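PDB 4XZ7: transglutaminase-like domain-containing protein from Streptococcus suis, which probably catalyses transglutaminase-type protein cross-linking and acts as an antiphagocytic virulence factor, and is represented here by a homodimeric fragment that includes the transglutaminase-like domain. Local coordinates for residues Ile192-Leu197 with Asp252-Thr257; Lys200-Ser205 with Lys218-Tyr223; His227-Trp232 with Arg259-Cys264. All coordinates share one frame; numbering follows the deposited sequence.

Interaction 1: Ile192-Leu197 with Asp252-Thr257; sequences IANDDL and DLFAVT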
loop_
_atom_site.group_PDB
_atom_site.type_symbol
_atom_site.label_atom_id
_atom_site.label_comp_id
_atom_site.label_asym_id
_atom_site.label_seq_id
_atom_site.Cartn_x
_atom_site.Cartn_y
_atom_site.Cartn_z
ATOM N N ILE B 192 -15.023 -2.731 -19.037
ATOM C CA ILE B 192 -15.654 -2.297 -20.276
ATOM C C ILE B 192 -15.144 -0.911 -20.708
ATOM O O ILE B 192 -14.897 -0.685 -21.895
ATOM C CB ILE B 192 -17.180 -2.281 -20.135
ATOM C CG1 ILE B 192 -17.681 -3.710 -19.913
ATOM C CG2 ILE B 192 -17.826 -1.687 -21.376
ATOM C CD1 ILE B 192 -19.070 -3.786 -19.324
ATOM N N ALA B 193 -14.949 0.008 -19.761
ATOM C CA ALA B 193 -14.448 1.333 -20.151
ATOM C C ALA B 193 -13.010 1.237 -20.687
ATOM O O ALA B 193 -12.639 1.913 -21.653
ATOM C CB ALA B 193 -14.524 2.304 -18.985
ATOM N N ASN B 194 -12.209 0.373 -20.076
ATOM C CA ASN B 194 -10.886 0.094 -20.617
ATOM C C ASN B 194 -10.932 -0.496 -22.035
ATOM O O ASN B 194 -10.133 -0.115 -22.901
ATOM C CB ASN B 194 -10.117 -0.840 -19.692
ATOM C CG ASN B 194 -8.627 -0.793 -19.944
ATOM O OD1 ASN B 194 -7.999 0.246 -19.777
ATOM N ND2 ASN B 194 -8.059 -1.912 -20.373
ATOM N N ASP B 195 -11.864 -1.422 -22.273
ATOM C CA ASP B 195 -12.058 -1.987 -23.606
ATOM C C ASP B 195 -12.427 -0.891 -24.591
ATOM O O ASP B 195 -12.108 -0.969 -25.795
ATOM C CB ASP B 195 -13.145 -3.059 -23.599
ATOM C CG ASP B 195 -12.584 -4.457 -23.468
ATOM O OD1 ASP B 195 -11.353 -4.602 -23.280
ATOM O OD2 ASP B 195 -13.381 -5.416 -23.538
ATOM N N ASP B 196 -13.093 0.142 -24.085
ATOM C CA ASP B 196 -13.407 1.275 -24.945
ATOM C C ASP B 196 -12.147 2.056 -25.284
ATOM O O ASP B 196 -11.935 2.418 -26.440
ATOM C CB ASP B 196 -14.441 2.202 -24.308
ATOM C CG ASP B 196 -14.994 3.209 -25.304
ATOM O OD1 ASP B 196 -15.761 2.795 -26.212
ATOM O OD2 ASP B 196 -14.644 4.404 -25.187
ATOM N N LEU B 197 -11.319 2.319 -24.276
ATOM C CA LEU B 197 -10.014 2.952 -24.499
ATOM C C LEU B 197 -9.166 2.216 -25.549
ATOM O O LEU B 197 -8.511 2.843 -26.393
ATOM C CB LEU B 197 -9.256 3.041 -23.179
ATOM C CG LEU B 197 -9.229 4.369 -22.415
ATOM C CD1 LEU B 197 -10.319 5.298 -22.835
ATOM C CD2 LEU B 197 -9.309 4.111 -20.909
ATOM N N ASP B 252 0.065 -3.548 -15.835
ATOM C CA ASP B 252 -1.306 -4.042 -15.824
ATOM C C ASP B 252 -2.149 -3.452 -16.950
ATOM O O ASP B 252 -1.684 -2.624 -17.735
ATOM C CB ASP B 252 -1.993 -3.814 -14.459
ATOM C CG ASP B 252 -2.318 -2.350 -14.151
ATOM O OD1 ASP B 252 -2.387 -1.501 -15.057
ATOM O OD2 ASP B 252 -2.540 -2.054 -12.956
ATOM N N LEU B 253 -3.408 -3.859 -16.984
ATOM C CA LEU B 253 -4.266 -3.595 -18.127
ATOM C C LEU B 253 -4.588 -2.119 -18.316
ATOM O O LEU B 253 -5.143 -1.742 -19.343
ATOM C CB LEU B 253 -5.566 -4.388 -18.016
ATOM C CG LEU B 253 -6.615 -4.068 -16.946
ATOM C CD1 LEU B 253 -7.919 -4.829 -17.283
ATOM C CD2 LEU B 253 -6.149 -4.444 -15.549
ATOM N N PHE B 254 -4.230 -1.291 -17.337
ATOM C CA PHE B 254 -4.548 0.136 -17.399
ATOM C C PHE B 254 -3.362 0.999 -17.811
ATOM O O PHE B 254 -3.493 2.211 -17.991
ATOM C CB PHE B 254 -5.060 0.610 -16.049
ATOM C CG PHE B 254 -6.264 -0.143 -15.568
ATOM C CD1 PHE B 254 -7.445 -0.146 -16.311
ATOM C CD2 PHE B 254 -6.227 -0.838 -14.381
ATOM C CE1 PHE B 254 -8.552 -0.833 -15.866
ATOM C CE2 PHE B 254 -7.343 -1.524 -13.932
ATOM C CZ PHE B 254 -8.502 -1.520 -14.676
ATOM N N ALA B 255 -2.205 0.369 -17.952
ATOM C CA ALA B 255 -0.967 1.101 -18.122
ATOM C C ALA B 255 -0.917 1.919 -19.429
ATOM O O ALA B 255 -0.619 3.111 -19.396
ATOM C CB ALA B 255 0.204 0.150 -18.053
ATOM N N VAL B 256 -1.171 1.317 -20.581
ATOM C CA VAL B 256 -1.042 2.155 -21.775
ATOM C C VAL B 256 -2.337 2.919 -22.042
ATOM O O VAL B 256 -2.315 3.992 -22.638
ATOM C CB VAL B 256 -0.576 1.355 -23.039
ATOM C CG1 VAL B 256 -0.278 -0.094 -22.722
ATOM C CG2 VAL B 256 -1.507 1.547 -24.255
ATOM N N THR B 257 -3.452 2.410 -21.532
ATOM C CA THR B 257 -4.749 2.998 -21.835
ATOM C C THR B 257 -5.078 4.213 -20.965
ATOM O O THR B 257 -5.397 5.270 -21.486
ATOM C CB THR B 257 -5.866 1.960 -21.688
ATOM O OG1 THR B 257 -5.641 1.166 -20.512
ATOM C CG2 THR B 257 -5.906 1.061 -22.915
#

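Interaction 2: Lys200-Ser205 with Lys218-Tyr223; sequences KLIESS and KAFVQY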
loop_
_atom_site.group_PDB
_atom_site.type_symbol
_atom_site.label_atom_id
_atom_site.label_comp_id
_atom_site.label_asym_id
_atom_site.label_seq_id
_atom_site.Cartn_x
_atom_site.Cartn_y
_atom_site.Cartn_z
ATOM N N LYS B 200 -10.600 2.778 -29.003
ATOM C CA LYS B 200 -10.166 4.080 -29.489
ATOM C C LYS B 200 -8.714 4.054 -29.961
ATOM O O LYS B 200 -8.379 4.712 -30.953
ATOM C CB LYS B 200 -10.354 5.142 -28.408
ATOM C CG LYS B 200 -11.762 5.725 -28.381
ATOM C CD LYS B 200 -12.007 6.578 -27.143
ATOM C CE LYS B 200 -13.435 7.104 -27.128
ATOM N NZ LYS B 200 -13.727 7.867 -25.882
ATOM N N LEU B 201 -7.847 3.307 -29.272
ATOM C CA LEU B 201 -6.473 3.172 -29.782
ATOM C C LEU B 201 -6.495 2.507 -31.162
ATOM O O LEU B 201 -5.727 2.879 -32.045
ATOM C CB LEU B 201 -5.578 2.373 -28.826
ATOM C CG LEU B 201 -5.256 2.998 -27.470
ATOM C CD1 LEU B 201 -4.456 2.029 -26.612
ATOM C CD2 LEU B 201 -4.489 4.301 -27.658
ATOM N N ILE B 202 -7.388 1.535 -31.341
ATOM C CA ILE B 202 -7.499 0.807 -32.596
ATOM C C ILE B 202 -7.949 1.740 -33.711
ATOM O O ILE B 202 -7.391 1.720 -34.813
ATOM C CB ILE B 202 -8.487 -0.371 -32.489
ATOM C CG1 ILE B 202 -7.911 -1.458 -31.593
ATOM C CG2 ILE B 202 -8.783 -0.944 -33.863
ATOM C CD1 ILE B 202 -8.781 -2.679 -31.471
ATOM N N GLU B 203 -8.954 2.555 -33.408
ATOM C CA GLU B 203 -9.439 3.572 -34.331
ATOM C C GLU B 203 -8.302 4.512 -34.707
ATOM O O GLU B 203 -8.038 4.745 -35.886
ATOM C CB GLU B 203 -10.602 4.369 -33.718
ATOM C CG GLU B 203 -11.909 3.589 -33.569
ATOM C CD GLU B 203 -12.929 4.280 -32.657
ATOM O OE1 GLU B 203 -12.829 5.511 -32.437
ATOM O OE2 GLU B 203 -13.835 3.581 -32.149
ATOM N N SER B 204 -7.620 5.043 -33.701
ATOM C CA SER B 204 -6.597 6.054 -33.946
ATOM C C SER B 204 -5.441 5.478 -34.760
ATOM O O SER B 204 -4.875 6.160 -35.615
ATOM C CB SER B 204 -6.101 6.637 -32.637
ATOM O OG SER B 204 -7.158 7.284 -31.961
ATOM N N SER B 205 -5.129 4.208 -34.529
ATOM C CA SER B 205 -4.062 3.540 -35.262
ATOM C C SER B 205 -4.385 3.349 -36.748
ATOM O O SER B 205 -3.481 3.120 -37.546
ATOM C CB SER B 205 -3.770 2.175 -34.647
ATOM O OG SER B 205 -4.663 1.186 -35.139
ATOM N N LYS B 218 1.138 -4.097 -37.718
ATOM C CA LYS B 218 2.165 -3.071 -37.879
ATOM C C LYS B 218 1.615 -1.712 -37.438
ATOM O O LYS B 218 2.194 -1.028 -36.581
ATOM C CB LYS B 218 2.643 -3.029 -39.342
ATOM C CG LYS B 218 3.943 -2.292 -39.598
ATOM C CD LYS B 218 4.157 -2.053 -41.109
ATOM C CE LYS B 218 4.177 -3.351 -41.923
ATOM N NZ LYS B 218 5.471 -4.097 -41.812
ATOM N N ALA B 219 0.463 -1.359 -37.992
ATOM C CA ALA B 219 -0.177 -0.082 -37.706
ATOM C C ALA B 219 -0.492 0.104 -36.218
ATOM O O ALA B 219 -0.183 1.155 -35.635
ATOM C CB ALA B 219 -1.446 0.048 -38.526
ATOM N N PHE B 220 -1.112 -0.898 -35.597
ATOM C CA PHE B 220 -1.471 -0.738 -34.183
ATOM C C PHE B 220 -0.231 -0.621 -33.273
ATOM O O PHE B 220 -0.135 0.277 -32.427
ATOM C CB PHE B 220 -2.354 -1.886 -33.700
ATOM C CG PHE B 220 -2.811 -1.708 -32.286
ATOM C CD1 PHE B 220 -3.841 -0.832 -31.989
ATOM C CD2 PHE B 220 -2.183 -2.380 -31.249
ATOM C CE1 PHE B 220 -4.251 -0.649 -30.682
ATOM C CE2 PHE B 220 -2.578 -2.200 -29.947
ATOM C CZ PHE B 220 -3.607 -1.333 -29.655
ATOM N N VAL B 221 0.699 -1.550 -33.462
ATOM C CA VAL B 221 1.940 -1.608 -32.707
ATOM C C VAL B 221 2.691 -0.282 -32.786
ATOM O O VAL B 221 3.103 0.276 -31.760
ATOM C CB VAL B 221 2.838 -2.748 -33.230
ATOM C CG1 VAL B 221 4.250 -2.622 -32.689
ATOM C CG2 VAL B 221 2.249 -4.080 -32.856
ATOM N N GLN B 222 2.835 0.236 -34.005
ATOM C CA GLN B 222 3.566 1.481 -34.208
ATOM C C GLN B 222 2.836 2.654 -33.569
ATOM O O GLN B 222 3.458 3.522 -32.939
ATOM C CB GLN B 222 3.794 1.748 -35.698
ATOM C CG GLN B 222 4.929 2.736 -35.965
ATOM C CD GLN B 222 6.305 2.205 -35.534
ATOM O OE1 GLN B 222 6.849 2.615 -34.501
ATOM N NE2 GLN B 222 6.877 1.306 -36.338
ATOM N N TYR B 223 1.515 2.685 -33.712
ATOM C CA TYR B 223 0.760 3.769 -33.079
ATOM C C TYR B 223 0.930 3.814 -31.556
ATOM O O TYR B 223 1.215 4.876 -30.960
ATOM C CB TYR B 223 -0.726 3.656 -33.392
ATOM C CG TYR B 223 -1.502 4.803 -32.786
ATOM C CD1 TYR B 223 -2.091 4.693 -31.531
ATOM C CD2 TYR B 223 -1.622 6.005 -33.464
ATOM C CE1 TYR B 223 -2.772 5.741 -30.973
ATOM C CE2 TYR B 223 -2.313 7.052 -32.923
ATOM C CZ TYR B 223 -2.883 6.918 -31.677
ATOM O OH TYR B 223 -3.570 7.970 -31.141
#

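Interaction 3: His227-Trp232 with Arg259-Cys264; sequences HTTYDW and RQKAMC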
loop_
_atom_site.group_PDB
_atom_site.type_symbol
_atom_site.label_atom_id
_atom_site.label_comp_id
_atom_site.label_asym_id
_atom_site.label_seq_id
_atom_site.Cartn_x
_atom_site.Cartn_y
_atom_site.Cartn_z
ATOM N N HIS B 227 2.559 6.725 -28.977
ATOM C CA HIS B 227 1.743 7.567 -28.095
ATOM C C HIS B 227 1.703 7.121 -26.634
ATOM O O HIS B 227 0.889 7.606 -25.840
ATOM C CB HIS B 227 0.318 7.659 -28.650
ATOM C CG HIS B 227 0.236 8.470 -29.902
ATOM N ND1 HIS B 227 0.207 7.900 -31.158
ATOM C CD2 HIS B 227 0.260 9.811 -30.093
ATOM C CE1 HIS B 227 0.181 8.856 -32.068
ATOM N NE2 HIS B 227 0.219 10.024 -31.449
ATOM N N THR B 228 2.603 6.214 -26.285
ATOM C CA THR B 228 2.730 5.737 -24.925
ATOM C C THR B 228 4.167 5.893 -24.457
ATOM O O THR B 228 5.075 5.480 -25.144
ATOM C CB THR B 228 2.323 4.286 -24.833
ATOM O OG1 THR B 228 1.073 4.115 -25.508
ATOM C CG2 THR B 228 2.214 3.857 -23.378
ATOM N N THR B 229 4.373 6.485 -23.287
ATOM C CA THR B 229 5.723 6.602 -22.740
ATOM C C THR B 229 6.224 5.251 -22.213
ATOM O O THR B 229 5.514 4.574 -21.474
ATOM C CB THR B 229 5.763 7.647 -21.607
ATOM O OG1 THR B 229 5.534 8.947 -22.165
ATOM C CG2 THR B 229 7.092 7.629 -20.893
ATOM N N TYR B 230 7.423 4.841 -22.618
ATOM C CA TYR B 230 8.078 3.714 -21.957
ATOM C C TYR B 230 8.667 4.158 -20.604
ATOM O O TYR B 230 9.401 5.146 -20.522
ATOM C CB TYR B 230 9.190 3.099 -22.829
ATOM C CG TYR B 230 9.515 1.691 -22.358
ATOM C CD1 TYR B 230 8.670 0.638 -22.674
ATOM C CD2 TYR B 230 10.617 1.431 -21.545
ATOM C CE1 TYR B 230 8.911 -0.642 -22.227
ATOM C CE2 TYR B 230 10.873 0.133 -21.079
ATOM C CZ TYR B 230 10.007 -0.897 -21.434
ATOM O OH TYR B 230 10.210 -2.193 -21.012
ATOM N N ASP B 231 8.369 3.421 -19.548
ATOM C CA ASP B 231 8.778 3.858 -18.220
ATOM C C ASP B 231 10.210 3.445 -17.942
ATOM O O ASP B 231 10.451 2.438 -17.275
ATOM C CB ASP B 231 7.848 3.295 -17.142
ATOM C CG ASP B 231 8.056 3.971 -15.786
ATOM O OD1 ASP B 231 9.091 4.635 -15.604
ATOM O OD2 ASP B 231 7.189 3.838 -14.901
ATOM N N TRP B 232 11.159 4.234 -18.450
ATOM C CA TRP B 232 12.573 3.940 -18.285
ATOM C C TRP B 232 12.999 3.708 -16.811
ATOM O O TRP B 232 13.734 2.757 -16.517
ATOM C CB TRP B 232 13.405 5.070 -18.932
ATOM C CG TRP B 232 13.074 5.200 -20.384
ATOM C CD1 TRP B 232 12.403 6.229 -20.994
ATOM C CD2 TRP B 232 13.339 4.238 -21.402
ATOM N NE1 TRP B 232 12.267 5.979 -22.341
ATOM C CE2 TRP B 232 12.833 4.758 -22.616
ATOM C CE3 TRP B 232 13.982 2.991 -21.417
ATOM C CZ2 TRP B 232 12.932 4.071 -23.816
ATOM C CZ3 TRP B 232 14.088 2.310 -22.618
ATOM C CH2 TRP B 232 13.567 2.847 -23.797
ATOM N N ARG B 259 -2.971 5.265 -18.033
ATOM C CA ARG B 259 -1.775 5.933 -17.542
ATOM C C ARG B 259 -0.938 6.511 -18.682
ATOM O O ARG B 259 -0.213 7.489 -18.492
ATOM C CB ARG B 259 -0.965 4.943 -16.717
ATOM C CG ARG B 259 0.235 5.489 -15.990
ATOM C CD ARG B 259 0.789 4.356 -15.175
ATOM N NE ARG B 259 1.890 4.747 -14.306
ATOM C CZ ARG B 259 3.138 4.324 -14.457
ATOM N NH1 ARG B 259 3.434 3.499 -15.456
ATOM N NH2 ARG B 259 4.085 4.705 -13.604
ATOM N N GLN B 260 -1.031 5.884 -19.853
ATOM C CA GLN B 260 -0.259 6.257 -21.041
ATOM C C GLN B 260 1.248 6.144 -20.805
ATOM O O GLN B 260 2.059 6.807 -21.454
ATOM C CB GLN B 260 -0.633 7.670 -21.490
ATOM C CG GLN B 260 -2.135 7.875 -21.672
ATOM C CD GLN B 260 -2.456 9.164 -22.395
ATOM O OE1 GLN B 260 -2.276 10.249 -21.855
ATOM N NE2 GLN B 260 -2.912 9.048 -23.638
ATOM N N LYS B 261 1.610 5.275 -19.873
ATOM C CA LYS B 261 2.993 5.072 -19.505
ATOM C C LYS B 261 3.083 3.626 -19.074
ATOM O O LYS B 261 2.321 3.178 -18.205
ATOM C CB LYS B 261 3.414 6.016 -18.377
ATOM C CG LYS B 261 4.904 6.052 -18.071
ATOM C CD LYS B 261 5.146 7.053 -16.933
ATOM C CE LYS B 261 6.612 7.303 -16.676
ATOM N NZ LYS B 261 6.744 8.072 -15.415
ATOM N N ALA B 262 4.002 2.887 -19.677
ATOM C CA ALA B 262 3.954 1.441 -19.536
ATOM C C ALA B 262 5.301 0.780 -19.788
ATOM O O ALA B 262 6.229 1.405 -20.322
ATOM C CB ALA B 262 2.896 0.862 -20.485
ATOM N N MET B 263 5.398 -0.448 -19.363
ATOM C CA MET B 263 6.480 -1.321 -19.676
ATOM C C MET B 263 6.006 -2.470 -20.521
ATOM O O MET B 263 4.883 -2.500 -20.876
ATOM C CB MET B 263 7.110 -1.827 -18.412
ATOM C CG MET B 263 7.993 -0.808 -17.818
ATOM S SD MET B 263 8.466 -1.057 -16.150
ATOM C CE MET B 263 9.110 -2.677 -16.104
ATOM N N CYS B 264 6.894 -3.399 -20.800
ATOM C CA CYS B 264 6.660 -4.460 -21.760
ATOM C C CYS B 264 5.370 -5.273 -21.582
ATOM O O CYS B 264 4.679 -5.484 -22.522
ATOM C CB CYS B 264 7.887 -5.375 -21.938
ATOM S SG CYS B 264 8.364 -6.376 -20.534
HETATM O O HOH W 1 2.762 9.639 -22.294
#

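Interaction 1: Ile192-Leu197 with Asp252-Thr257
Asn194 reaches out of helix 188-205 and holds Leu253 and Thr257 with the two arms of its carboxamide, fastening the helix to a type I beta turn, Asp252-Ala255, that runs into helix 255-259 of the transglutaminase-like domain. Asp252 is the first residue of the turn, and Asp252 OD1 accepts from Phe254 N (2.9 Å), a capping bond, while OD2 is taken by Asn183 and, across the dimer interface, by Asn167 and Tyr173 of the second subunit. An aspartate suits this place because its short carboxylate can fold back onto the turn. Leu253 offers its carbonyl: Asn194 ND2 donates to Leu253 O over 3.1 Å, approaching from above the carbonyl plane, with a bent N-H...O angle of 135°. Leu253 CG lies over the centre of one face of the Phe254 ring. That ring also makes a cation-pi contact with Arg190. Its rim turns to the amide, with Asn194 OD1 3.5 Å from Phe254 CD1 and near the ring plane, so that the oxygen meets a ring edge rather than the electron-rich face. Asn194 gets there because its CG is anti to the backbone N (chi1 -161°), which carries the amide across to the turn. Thr257 closes the contact, and as a threonine it offers both a hydroxyl and a methyl. Thr257 CB and Thr257 CG2 each pack 3.9 Å from Leu197 CB, and Thr257 OG1 donates to Asn194 OD1 at 2.6 Å, in the carbonyl plane and on a lone pair.

Interaction 2: Lys200-Ser205 with Lys218-Tyr223
Tyr223 lies across the Ser204-Ser205 turn of helix 188-205, one ring face turned to the backbone of these two serines, while Phe220, one turn earlier on helix 213-227, passes Ser205, whose OG lies at the ring edge near its plane, toward Leu201 and Ile202. Both aromatics have CG anti to the backbone N (chi1 -178° for Tyr223 and -176° for Phe220), which starts both rings toward helix 188-205. Ser205 N sits 4.0 Å above the centre of the Tyr223 ring, with Ser204 C over the rim on the same face. The phenol end meets Ser204 tightly: Ser204 CB is 3.2 Å from Tyr223 OH. At the ring edge Leu201 CD2 approaches Tyr223 CE1 to 4.0 Å, the two side chains crossing at about a right angle. On Phe220 the outer atom CE1 does most of the work, touching Leu201 CB at 3.8 Å and Ile202 CG1 at 3.9 Å, both obliquely. Serines suit the crossing point because they are small and can return their hydroxyls to their own helix. Ser205 OG, set between the backbone N and the carbonyl carbon, donates to Ile202 O (2.8 Å) and is also hydrogen-bonded with Ala207 N. Ser205 CB packs 3.6 Å from Tyr223 CB. Ser204 OG donates to Lys200 O, which also accepts Ser204 N from the opposite face of its plane. The axes of the two segments pass 8.9 Å apart at 107°, and helix 264-277 backs Leu201, Ile202 and Phe220: this steeply crossed helix packing, filled by two aromatic rings, belongs to the helical part of a transglutaminase-like core.

Interaction 3: His227-Trp232 with Arg259-Cys264
Thr229 and Tyr230 pair in parallel with Lys261 and Ala262 to form a parallel sheet of two short strands. Three bonds make the ladder: Thr229 N to Gln260 O, Ala262 N to Thr229 O (2.9 Å, nearly along the C=O axis) and Asp231 N to Ala262 O. Two CA-H...O contacts, Lys261 CA to Thr229 O and Tyr230 CA to Ala262 O, add to it. Gln260, with positive phi, turns the chain out of helix 255-259, and its carbonyl also accepts a water bound to Thr229 OG1. On the face of Thr229 and Lys261 the side chains lie side by side, pointing the same way, with Thr229 CG2 3.9 Å from Lys261 CG. The extended lysine continues past Asp231, where Asp231 CG lies 3.7 Å from Lys261 CE. Asp231 has CG anti to its backbone N (chi1 -167°), bringing the carboxylate over to this segment. There Asp231 OD2 forms a weak, 3.5 Å salt bridge with Arg259 NH2, met at the edge of the guanidinium; Arg259 NH1 meanwhile donates to Lys261 O. The other oxygen, OD1, caps Ala234 N of helix 232-239, a usual role for aspartate at an N-cap. On the opposite face Ala262 is small enough to lie against Ala255 and Val256. The Tyr230 ring meets the backbone beyond the second strand obliquely, Tyr230 CE1 lying 3.6 Å from Met263 CA and Tyr230 OH 3.5 Å from Cys264 N. Cys264 begins helix 264-277, a place consistent with that of the nucleophilic cysteine at a helix start in related transglutaminase-fold enzymes. From this short parallel pairing the chains diverge into helices 232-239 and 264-277, while helices 232-239, 245-251 and 255-259 make the connection between the strands.

The three contacts lie 13 to 15 Å apart, centre to centre, in the helical part of the transglutaminase-like domain. Interactions 1 and 2 share helix 188-205 and meet where Leu201 CD1 packs on Val256 CG2 (3.8 Å). Interactions 1 and 3 are joined by helix 255-259 running into strand 261-262, by probable Phe254 O-Arg259 N and Ala255 O-Lys261 N bonds, and by Val256 against Thr228. Helix 213-227 leads from interaction 2 into strand 229-230 of interaction 3. Along the chain, interaction 2 nests inside the loop of interaction 1, whereas interactions 1 and 3 alternate. Together they connect the start of helix 264-277, through strand 261-262 and helix 255-259, with helix 188-205.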